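Local coordinates for protein cytidylyltransferase (Leptospira borgpetersenii serovar Hardjo-bovis, PDB 6OEW) that probably transfers a cytidylyl group from CTP to a sugar-type acceptor as a metal-dependent nucleotidyltransferase with a GT-A-like fold, at residues M41-K46 / L218-S223; F47-E52 / I116-V121; T106-L111 / T200-E205; D206-K211 / I237-T242. One frame throughout, in Å; residues are numbered along the deposited sequence. Where two conformers were deposited one is given.

Contact 1: residues M41-K46 / L218-S223; sequences MLERLK and LSKEFS. With EDO (1,2-ethanediol), chain D.
A polar and cation-pi contact joins Arg44 and Glu43, near the end of helix 37-45, to Lys220 and Phe222 in the loop between helices 204-214 and 224-233, toward the periphery of the GT-A-like domain. Arg44 does most of the holding. Its NH1 and NH2 both donate end-on to the backbone oxygen of Phe222, NH1 to O at 3.0 Å and NH2 to O at 3.1 Å. That oxygen lies close to the guanidinium plane, and NH1 reaches it on a lone pair. NH1 also makes a weak bond to Lys220 O at 2.8 Å. The same NH1 sits 3.3 Å above the Phe222 ring, over its centre, and Arg44 CZ stands 4.2 Å from the ring centroid, a cation-pi pair. Phe222 CG is placed between its own backbone N and carbonyl carbon (chi1 57°), which lets one residue offer the guanidinium both ring face and carbonyl. C2 of a 1,2-ethanediol, probably from the crystallisation liquor, lies over one guanidinium face, toward its rim, and its O2 donates to Arg44 O at 2.8 Å. Beside this, Glu43 and Lys220 cross obliquely in a salt bridge, Lys220 NZ to Glu43 OE1 at 3.0 Å, approached from above the carboxylate plane; Asp34 is a second anion for NZ. Arg44 NE is taken up by Ile112 O, so the guanidinium spans two loops. Behind the contact, Met41, Leu42 and Leu45 of the same helix pack on strand 11-16, and Phe222 stacks with Phe217.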
# COMPACT_ATOMS: atom_id res chain seq x y z
N MET A 41 -1.29 3.70 -9.55
CA MET A 41 -0.89 2.63 -8.64
C MET A 41 -1.27 1.26 -9.19
O MET A 41 -0.47 0.32 -9.18
CB MET A 41 -1.52 2.85 -7.27
CG MET A 41 -0.95 1.95 -6.18
SD MET A 41 -1.87 2.16 -4.65
CE MET A 41 -0.99 0.99 -3.59
N LEU A 42 -2.51 1.13 -9.66
CA LEU A 42 -2.97 -0.13 -10.20
C LEU A 42 -2.14 -0.55 -11.41
O LEU A 42 -1.77 -1.72 -11.54
CB LEU A 42 -4.46 -0.04 -10.55
CG LEU A 42 -5.41 0.18 -9.35
CD1 LEU A 42 -6.85 0.27 -9.81
CD2 LEU A 42 -5.27 -0.95 -8.33
N GLU A 43 -1.79 0.40 -12.28
CA GLU A 43 -0.94 0.07 -13.43
C GLU A 43 0.43 -0.42 -12.98
O GLU A 43 0.99 -1.34 -13.59
CB GLU A 43 -0.80 1.28 -14.35
CG GLU A 43 -2.07 1.61 -15.10
CD GLU A 43 -1.83 2.59 -16.21
OE1 GLU A 43 -0.84 2.44 -16.95
OE2 GLU A 43 -2.63 3.54 -16.33
N ARG A 44 0.99 0.17 -11.91
CA ARG A 44 2.27 -0.30 -11.39
C ARG A 44 2.16 -1.70 -10.79
O ARG A 44 3.09 -2.51 -10.91
CB ARG A 44 2.80 0.70 -10.37
CG ARG A 44 3.37 1.94 -11.07
CD ARG A 44 3.94 2.96 -10.11
NE ARG A 44 5.09 2.48 -9.34
CZ ARG A 44 6.34 2.40 -9.80
NH1 ARG A 44 6.64 2.72 -11.06
NH2 ARG A 44 7.31 1.98 -8.99
N LEU A 45 1.03 -2.01 -10.17
CA LEU A 45 0.86 -3.34 -9.59
C LEU A 45 0.54 -4.41 -10.63
O LEU A 45 0.64 -5.60 -10.32
CB LEU A 45 -0.25 -3.29 -8.53
CG LEU A 45 0.16 -2.51 -7.29
CD1 LEU A 45 -1.06 -2.21 -6.43
CD2 LEU A 45 1.13 -3.33 -6.49
N LYS A 46 0.17 -4.01 -11.85
CA LYS A 46 -0.02 -4.99 -12.92
C LYS A 46 1.26 -5.74 -13.22
O LYS A 46 1.20 -6.84 -13.79
CB LYS A 46 -0.54 -4.32 -14.19
N LEU A 218 9.60 7.57 -18.71
CA LEU A 218 8.79 7.53 -19.91
C LEU A 218 7.63 6.54 -19.81
O LEU A 218 6.64 6.69 -20.54
CB LEU A 218 9.72 7.22 -21.09
CG LEU A 218 10.85 8.26 -20.93
CD1 LEU A 218 12.07 8.01 -21.78
CD2 LEU A 218 10.32 9.66 -21.19
N SER A 219 7.71 5.59 -18.88
CA SER A 219 6.61 4.67 -18.64
C SER A 219 6.32 4.60 -17.14
O SER A 219 6.90 5.37 -16.36
CB SER A 219 6.93 3.27 -19.18
OG SER A 219 7.81 2.58 -18.30
N LYS A 220 5.43 3.70 -16.73
CA LYS A 220 5.15 3.52 -15.31
C LYS A 220 5.92 2.33 -14.73
O LYS A 220 5.64 1.92 -13.60
CB LYS A 220 3.65 3.34 -15.08
CG LYS A 220 2.78 4.42 -15.75
CD LYS A 220 1.29 4.26 -15.36
CE LYS A 220 0.44 5.39 -15.97
NZ LYS A 220 0.31 5.21 -17.43
N GLU A 221 6.88 1.79 -15.47
CA GLU A 221 7.56 0.57 -15.07
C GLU A 221 8.85 0.82 -14.30
O GLU A 221 9.56 -0.14 -13.97
CB GLU A 221 7.85 -0.28 -16.32
CG GLU A 221 8.01 -1.76 -16.02
CD GLU A 221 8.26 -2.58 -17.26
OE1 GLU A 221 8.25 -2.00 -18.36
OE2 GLU A 221 8.45 -3.81 -17.11
N PHE A 222 9.17 2.07 -13.97
CA PHE A 222 10.43 2.38 -13.31
C PHE A 222 10.46 1.79 -11.91
O PHE A 222 9.44 1.66 -11.24
CB PHE A 222 10.64 3.89 -13.26
CG PHE A 222 9.52 4.64 -12.57
CD1 PHE A 222 9.54 4.84 -11.20
CD2 PHE A 222 8.46 5.17 -13.30
CE1 PHE A 222 8.52 5.53 -10.56
CE2 PHE A 222 7.45 5.87 -12.67
CZ PHE A 222 7.48 6.06 -11.30
N SER A 223 11.67 1.43 -11.46
CA SER A 223 11.80 0.81 -10.15
C SER A 223 11.97 1.86 -9.05
O SER A 223 12.20 3.04 -9.31
CB SER A 223 12.98 -0.16 -10.13
OG SER A 223 14.19 0.57 -10.06
C1 EDO D . 7.45 -1.83 -11.81
O1 EDO D . 7.67 -3.17 -11.36
C2 EDO D . 6.81 -0.98 -10.71
O2 EDO D . 5.63 -1.64 -10.21

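Contact 2: residues F47-E52 / I116-V121; sequences FSKFQE and ILDLMV
An ST turn at Ser48, overlapping a type I beta turn from Ser48 to Gln51, docks on helix 114-126 through the carboxylate of Asp118. The turn belongs to the loop that leads from helix 37-45 into strand 54-59 of the central sheet. Ser48 OG donates to Asp118 OD1 at 2.6 Å, on the syn lone pair, while accepting from Phe50 N at 2.9 Å. The other carboxylate oxygen takes the next backbone amide: Lys49 N reaches Asp118 OD2 at 2.9 Å in an almost straight bond (171°), on the syn side but tilted out of the carboxylate plane. With both oxygens engaged, the rotation of the carboxylate is fixed, and a water bridges OD2 to Phe47 O. Lys49 CG lies against OD2 and also over one face of the Phe50 ring, but its NZ turns to a salt bridge with Asp122, one helical turn further on. The Phe50 ring is nearly perpendicular to the carboxylate and turns its edge to it, with CD2 3.4 Å from Asp118 OD1. Apolar contact is left to Leu117 and Val121, both met by this ring. Phe50 also packs, with Val121, on Val11 of strand 11-16. The far end of the ring meets the helix, Phe50 CZ lying 3.4 Å from Val121 CG1.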
# COMPACT_ATOMS: atom_id res chain seq x y z
N PHE A 47 2.42 -5.18 -12.87
CA PHE A 47 3.70 -5.85 -13.13
C PHE A 47 4.05 -6.89 -12.07
O PHE A 47 5.06 -7.59 -12.23
CB PHE A 47 4.82 -4.81 -13.22
CG PHE A 47 4.69 -3.87 -14.41
CD1 PHE A 47 5.13 -4.25 -15.67
CD2 PHE A 47 4.12 -2.62 -14.25
CE1 PHE A 47 5.01 -3.40 -16.75
CE2 PHE A 47 4.00 -1.77 -15.34
CZ PHE A 47 4.44 -2.16 -16.59
N SER A 48 3.27 -7.01 -11.00
CA SER A 48 3.56 -7.99 -9.96
C SER A 48 3.27 -9.40 -10.46
O SER A 48 2.31 -9.62 -11.21
CB SER A 48 2.73 -7.71 -8.71
OG SER A 48 2.84 -8.78 -7.77
N LYS A 49 4.10 -10.36 -10.06
CA LYS A 49 3.73 -11.73 -10.39
C LYS A 49 2.45 -12.16 -9.68
O LYS A 49 1.88 -13.20 -10.04
CB LYS A 49 4.88 -12.70 -10.08
CG LYS A 49 5.31 -12.71 -8.63
CD LYS A 49 6.18 -13.94 -8.31
CE LYS A 49 7.67 -13.64 -8.39
NZ LYS A 49 8.47 -14.68 -7.69
N PHE A 50 1.95 -11.38 -8.72
CA PHE A 50 0.69 -11.67 -8.04
C PHE A 50 -0.45 -10.75 -8.49
O PHE A 50 -1.43 -10.57 -7.76
CB PHE A 50 0.88 -11.61 -6.53
CG PHE A 50 2.01 -12.48 -6.04
CD1 PHE A 50 1.84 -13.86 -5.90
CD2 PHE A 50 3.25 -11.94 -5.74
CE1 PHE A 50 2.88 -14.66 -5.46
CE2 PHE A 50 4.30 -12.74 -5.32
CZ PHE A 50 4.11 -14.11 -5.18
N GLN A 51 -0.37 -10.20 -9.71
CA GLN A 51 -1.29 -9.14 -10.12
C GLN A 51 -2.72 -9.63 -10.34
O GLN A 51 -3.65 -8.82 -10.27
CB GLN A 51 -0.77 -8.48 -11.40
CG GLN A 51 -0.61 -9.43 -12.56
CD GLN A 51 -1.89 -9.60 -13.35
OE1 GLN A 51 -2.77 -8.73 -13.31
NE2 GLN A 51 -2.01 -10.71 -14.06
N GLU A 52 -2.93 -10.91 -10.59
CA GLU A 52 -4.28 -11.34 -10.95
C GLU A 52 -5.24 -11.29 -9.77
O GLU A 52 -6.45 -11.27 -9.98
CB GLU A 52 -4.25 -12.75 -11.53
CG GLU A 52 -3.96 -13.81 -10.51
CD GLU A 52 -4.17 -15.20 -11.07
OE1 GLU A 52 -4.38 -15.32 -12.30
OE2 GLU A 52 -4.13 -16.17 -10.28
N ILE A 116 9.62 -4.96 -5.22
CA ILE A 116 9.79 -5.07 -3.78
C ILE A 116 8.67 -5.91 -3.18
O ILE A 116 8.91 -6.79 -2.35
CB ILE A 116 9.84 -3.66 -3.14
CG1 ILE A 116 11.02 -2.87 -3.71
CG2 ILE A 116 9.86 -3.76 -1.60
CD1 ILE A 116 11.09 -1.44 -3.23
N LEU A 117 7.43 -5.63 -3.59
CA LEU A 117 6.31 -6.44 -3.14
C LEU A 117 6.56 -7.92 -3.41
O LEU A 117 6.37 -8.76 -2.53
CB LEU A 117 5.02 -5.97 -3.82
CG LEU A 117 3.66 -6.49 -3.36
CD1 LEU A 117 2.55 -5.45 -3.76
CD2 LEU A 117 3.34 -7.89 -3.95
N ASP A 118 7.01 -8.27 -4.63
CA ASP A 118 7.17 -9.68 -4.97
C ASP A 118 8.28 -10.32 -4.15
O ASP A 118 8.17 -11.49 -3.75
CB ASP A 118 7.46 -9.84 -6.46
CG ASP A 118 6.25 -9.52 -7.33
OD1 ASP A 118 5.14 -9.33 -6.77
OD2 ASP A 118 6.40 -9.49 -8.57
N LEU A 119 9.38 -9.59 -3.92
CA LEU A 119 10.47 -10.13 -3.10
C LEU A 119 9.99 -10.41 -1.69
O LEU A 119 10.38 -11.41 -1.08
CB LEU A 119 11.64 -9.15 -3.07
CG LEU A 119 12.52 -9.03 -4.31
CD1 LEU A 119 13.49 -7.85 -4.20
CD2 LEU A 119 13.29 -10.35 -4.51
N MET A 120 9.18 -9.51 -1.14
CA MET A 120 8.68 -9.69 0.21
C MET A 120 7.74 -10.88 0.28
O MET A 120 7.80 -11.66 1.24
CB MET A 120 7.99 -8.41 0.71
CG MET A 120 9.00 -7.31 1.06
SD MET A 120 8.18 -5.77 1.59
CE MET A 120 7.42 -6.29 3.13
N VAL A 121 6.87 -11.04 -0.73
CA VAL A 121 5.98 -12.20 -0.72
C VAL A 121 6.80 -13.48 -0.84
O VAL A 121 6.52 -14.46 -0.15
CB VAL A 121 4.94 -12.11 -1.85
CG1 VAL A 121 4.14 -13.40 -1.89
CG2 VAL A 121 3.97 -10.90 -1.66
O HOH W 1 7.29 -7.15 -9.94

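Contact 3: residues T106-L111 / T200-E205; sequences TGDCPL and TIDTIE. With MG (magnesium ion), chain C.
Asp108, on the loop after strand 101-106, meets Thr200 and Ile201 at the magnesium site of this GT-A-type nucleotidyltransferase fold, through metal-bound water, hydrogen bonds to a backbone carbonyl and a small apolar touch. The magnesium ion is bound by Asp108 OD2 at 1.9 Å and by three waters. Two of those waters tie it to the other segment: one donates to Thr200 OG1 and Asp202 OD2, another to Asp202 OD1, so Asp202 serves as a second-shell residue, its OD1 also salt-bridged to Lys27. The second Asp108 oxygen is held within its own loop, where Thr106 OG1 donates to OD1 at 2.5 Å from above the carboxylate plane. Hydrogen bonds between the segments converge on Asp108 O. Thr200 OG1 donates to it at 2.8 Å from above the carbonyl plane, and Ile201 N donates to it at 3.1 Å, tilted only 16° from that plane. The Asp108 and Thr200 side chains run alongside each other in the same direction. Apolar contact rests on Ile201, whose CG2 packs near Asp108 CA; Pro110 CD lies 4.1 Å from the same CG2, the two side chains crossing at about a right angle.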
# COMPACT_ATOMS: atom_id res chain seq x y z
N THR A 106 -2.16 0.60 0.76
CA THR A 106 -3.11 1.70 0.87
C THR A 106 -2.96 2.61 -0.35
O THR A 106 -1.86 2.75 -0.90
CB THR A 106 -2.91 2.52 2.15
OG1 THR A 106 -1.67 3.24 2.06
CG2 THR A 106 -2.90 1.61 3.38
N GLY A 107 -4.06 3.23 -0.74
CA GLY A 107 -4.10 4.03 -1.95
C GLY A 107 -3.37 5.36 -1.89
O GLY A 107 -3.47 6.17 -2.81
N ASP A 108 -2.64 5.64 -0.81
CA ASP A 108 -1.80 6.83 -0.85
C ASP A 108 -0.35 6.50 -1.20
O ASP A 108 0.54 7.32 -0.95
CB ASP A 108 -1.87 7.58 0.47
CG ASP A 108 -1.62 6.68 1.63
OD1 ASP A 108 -1.00 5.59 1.43
OD2 ASP A 108 -2.08 7.06 2.74
N CYS A 109 -0.12 5.33 -1.77
CA CYS A 109 1.22 4.90 -2.20
C CYS A 109 1.26 4.64 -3.70
O CYS A 109 1.55 3.52 -4.15
CB CYS A 109 1.63 3.64 -1.44
SG CYS A 109 1.84 3.89 0.32
N PRO A 110 1.01 5.67 -4.51
CA PRO A 110 0.87 5.44 -5.96
C PRO A 110 2.13 4.96 -6.65
O PRO A 110 2.01 4.42 -7.76
CB PRO A 110 0.46 6.82 -6.48
CG PRO A 110 1.08 7.77 -5.50
CD PRO A 110 0.84 7.10 -4.18
N LEU A 111 3.33 5.16 -6.09
CA LEU A 111 4.57 4.74 -6.74
C LEU A 111 5.09 3.42 -6.20
O LEU A 111 6.27 3.09 -6.41
CB LEU A 111 5.66 5.81 -6.62
CG LEU A 111 5.25 7.19 -7.15
CD1 LEU A 111 6.43 8.13 -7.21
CD2 LEU A 111 4.59 7.11 -8.52
N THR A 200 4.53 9.46 -0.24
CA THR A 200 3.11 9.20 -0.08
C THR A 200 2.36 10.50 -0.37
O THR A 200 2.97 11.58 -0.49
CB THR A 200 2.84 8.68 1.34
OG1 THR A 200 1.45 8.39 1.50
CG2 THR A 200 3.32 9.67 2.36
N ILE A 201 1.05 10.39 -0.59
CA ILE A 201 0.25 11.58 -0.93
C ILE A 201 -0.74 11.84 0.20
O ILE A 201 -1.71 11.10 0.40
CB ILE A 201 -0.44 11.46 -2.29
CG1 ILE A 201 -1.29 12.72 -2.54
CG2 ILE A 201 -1.26 10.15 -2.42
CD1 ILE A 201 -1.44 13.05 -3.99
N ASP A 202 -0.46 12.90 0.95
CA ASP A 202 -1.33 13.41 1.98
C ASP A 202 -1.52 14.91 1.90
O ASP A 202 -2.43 15.43 2.55
CB ASP A 202 -0.79 13.07 3.38
CG ASP A 202 -0.89 11.60 3.70
OD1 ASP A 202 -2.02 11.05 3.67
OD2 ASP A 202 0.17 11.01 4.00
N THR A 203 -0.70 15.63 1.12
CA THR A 203 -0.80 17.07 0.97
C THR A 203 -0.61 17.43 -0.50
O THR A 203 -0.15 16.62 -1.32
CB THR A 203 0.26 17.82 1.78
OG1 THR A 203 1.55 17.44 1.30
CG2 THR A 203 0.14 17.50 3.26
N ILE A 204 -0.94 18.69 -0.80
CA ILE A 204 -0.71 19.23 -2.14
C ILE A 204 0.78 19.21 -2.48
O ILE A 204 1.17 18.94 -3.63
CB ILE A 204 -1.30 20.65 -2.25
CG1 ILE A 204 -2.82 20.59 -2.30
CG2 ILE A 204 -0.75 21.37 -3.47
CD1 ILE A 204 -3.33 19.66 -3.34
N GLU A 205 1.62 19.49 -1.49
CA GLU A 205 3.07 19.46 -1.69
C GLU A 205 3.55 18.04 -2.03
O GLU A 205 4.48 17.87 -2.83
CB GLU A 205 3.77 20.00 -0.44
CG GLU A 205 3.53 21.48 -0.16
CD GLU A 205 2.11 21.80 0.34
OE1 GLU A 205 1.48 20.95 1.00
OE2 GLU A 205 1.63 22.93 0.05
MG MG C . -1.54 6.91 4.57
O HOH W 2 0.24 8.46 4.11
O HOH W 3 -2.92 8.95 4.56
O HOH W 4 -0.59 6.74 6.78

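Contact 4: residues D206-K211 / I237-T242; sequences DYETLK and IIQNQT
Thr209 OG1, on helix 204-214, is held from two directions: it accepts from Gln239 N at 2.8 Å and donates back along its helix to Glu205 O. Its OG1 stands anti to the carbonyl carbon (chi1 -62°), beside the backbone N, in reach of both partners. A second bond lies one helical turn earlier, where Asn240 ND2 donates to Asp206 OD1 at 2.8 Å, with an N-H...O angle of 158°. Asp206 OD1 is near the amide plane of Asn240, yet it is met on its anti side, 30° out of the carboxylate plane, and the two planes are nearly perpendicular. ND2 also donates to Arg198 O, while Asp206 OD2 takes Asp202 N; this amide-carboxylate pair thus ties the helix start to two further loop positions. Beside these bonds, Thr209 CG2 touches Ile238 CD1 at 3.9 Å, and Thr209 CA makes a C-H...O contact with Ile237 O at 3.6 Å. Gln239 lies across Glu208 at about a right angle. Residues 237-240 lie against one side of helix 204-214, with Ile237 and Ile238 reaching on to helix 224-233, while on the helix Leu210 touches Phe32 of strand 31-32 and Tyr207 OH bonds to Pro31 O.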
# COMPACT_ATOMS: atom_id res chain seq x y z
N ASP A 206 2.94 17.02 -1.41
CA ASP A 206 3.27 15.65 -1.79
C ASP A 206 2.95 15.42 -3.26
O ASP A 206 3.74 14.82 -4.01
CB ASP A 206 2.46 14.65 -0.96
CG ASP A 206 2.92 14.54 0.48
OD1 ASP A 206 4.05 14.96 0.81
OD2 ASP A 206 2.13 14.01 1.28
N TYR A 207 1.74 15.83 -3.65
CA TYR A 207 1.26 15.72 -5.02
C TYR A 207 2.22 16.36 -6.00
O TYR A 207 2.53 15.79 -7.05
CB TYR A 207 -0.13 16.36 -5.10
CG TYR A 207 -0.85 16.30 -6.43
CD1 TYR A 207 -0.95 15.09 -7.15
CD2 TYR A 207 -1.46 17.42 -6.95
CE1 TYR A 207 -1.64 15.05 -8.38
CE2 TYR A 207 -2.15 17.39 -8.15
CZ TYR A 207 -2.25 16.21 -8.86
OH TYR A 207 -2.94 16.22 -10.06
N GLU A 208 2.66 17.59 -5.71
CA GLU A 208 3.59 18.29 -6.60
C GLU A 208 4.90 17.52 -6.73
O GLU A 208 5.47 17.41 -7.82
CB GLU A 208 3.87 19.70 -6.07
CG GLU A 208 2.63 20.60 -5.95
CD GLU A 208 2.92 21.93 -5.24
OE1 GLU A 208 3.96 22.06 -4.57
OE2 GLU A 208 2.09 22.85 -5.37
N THR A 209 5.40 17.02 -5.60
CA THR A 209 6.60 16.18 -5.58
C THR A 209 6.43 14.95 -6.46
O THR A 209 7.29 14.61 -7.28
CB THR A 209 6.91 15.76 -4.14
OG1 THR A 209 7.17 16.92 -3.35
CG2 THR A 209 8.13 14.78 -4.08
N LEU A 210 5.32 14.23 -6.26
CA LEU A 210 5.09 13.00 -7.01
C LEU A 210 4.90 13.30 -8.49
O LEU A 210 5.35 12.54 -9.35
CB LEU A 210 3.86 12.28 -6.45
CG LEU A 210 4.03 11.73 -5.03
CD1 LEU A 210 2.69 11.37 -4.46
CD2 LEU A 210 4.95 10.50 -5.03
N LYS A 211 4.25 14.42 -8.81
CA LYS A 211 4.11 14.80 -10.21
C LYS A 211 5.47 15.05 -10.84
O LYS A 211 5.71 14.68 -11.99
CB LYS A 211 3.21 16.03 -10.33
CG LYS A 211 1.73 15.64 -10.33
CD LYS A 211 0.78 16.88 -10.23
CE LYS A 211 1.30 18.15 -10.83
NZ LYS A 211 0.30 19.31 -10.65
N ILE A 237 13.21 18.01 -7.21
CA ILE A 237 11.97 17.25 -7.30
C ILE A 237 11.20 17.33 -5.99
O ILE A 237 9.96 17.40 -5.97
CB ILE A 237 12.26 15.79 -7.70
CG1 ILE A 237 12.68 15.73 -9.17
CG2 ILE A 237 11.05 14.88 -7.40
CD1 ILE A 237 13.27 14.38 -9.57
N ILE A 238 11.92 17.32 -4.87
CA ILE A 238 11.32 17.24 -3.54
C ILE A 238 10.72 18.60 -3.20
O ILE A 238 11.45 19.58 -3.02
CB ILE A 238 12.34 16.80 -2.48
CG1 ILE A 238 12.87 15.41 -2.82
CG2 ILE A 238 11.71 16.76 -1.11
CD1 ILE A 238 11.79 14.35 -2.76
N GLN A 239 9.39 18.66 -3.12
CA GLN A 239 8.65 19.90 -2.84
C GLN A 239 7.81 19.80 -1.57
O GLN A 239 7.06 20.74 -1.26
CB GLN A 239 7.76 20.28 -4.02
CG GLN A 239 8.49 20.86 -5.22
CD GLN A 239 7.91 20.41 -6.55
OE1 GLN A 239 8.27 19.35 -7.07
NE2 GLN A 239 7.01 21.21 -7.11
N ASN A 240 7.92 18.70 -0.83
CA ASN A 240 7.19 18.49 0.42
C ASN A 240 8.13 18.48 1.61
O ASN A 240 7.77 18.01 2.69
CB ASN A 240 6.40 17.18 0.36
CG ASN A 240 7.31 15.96 0.12
OD1 ASN A 240 8.54 16.08 0.03
ND2 ASN A 240 6.69 14.78 0.02
N GLN A 241 9.34 19.00 1.42
CA GLN A 241 10.40 18.99 2.41
C GLN A 241 11.39 20.06 1.98
O GLN A 241 11.64 20.23 0.78
CB GLN A 241 11.09 17.61 2.48
CG GLN A 241 12.19 17.48 3.53
CD GLN A 241 11.66 17.60 4.94
OE1 GLN A 241 12.00 18.53 5.67
NE2 GLN A 241 10.81 16.66 5.33
N THR A 242 11.95 20.78 2.94
CA THR A 242 12.95 21.78 2.60
C THR A 242 14.22 21.11 2.09
O THR A 242 14.70 20.14 2.68
CB THR A 242 13.25 22.66 3.81
OG1 THR A 242 12.04 23.25 4.29
CG2 THR A 242 14.20 23.76 3.41

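In the fold
Contact 3 is the buried one, at the magnesium site; contacts 1, 2 and 4 are only partly buried. Contacts 1 and 2 adjoin, with centres 12 Å apart: helix 37-45 and the loop that follows it supply one side of each, and Leu45 packs on Leu117. Contact 3 uses the loop that leads into helix 204-214, contact 4 the first turns of the helix itself. Arg44 also bonds weakly to Leu111 O, linking contacts 1 and 3. Chemistry follows place: charged and cation-pi pairing in contact 1, a carboxylate receiving a turn in contact 2, metal and water in contact 3, uncharged donors meeting a threonine hydroxyl and a carboxylate in contact 4.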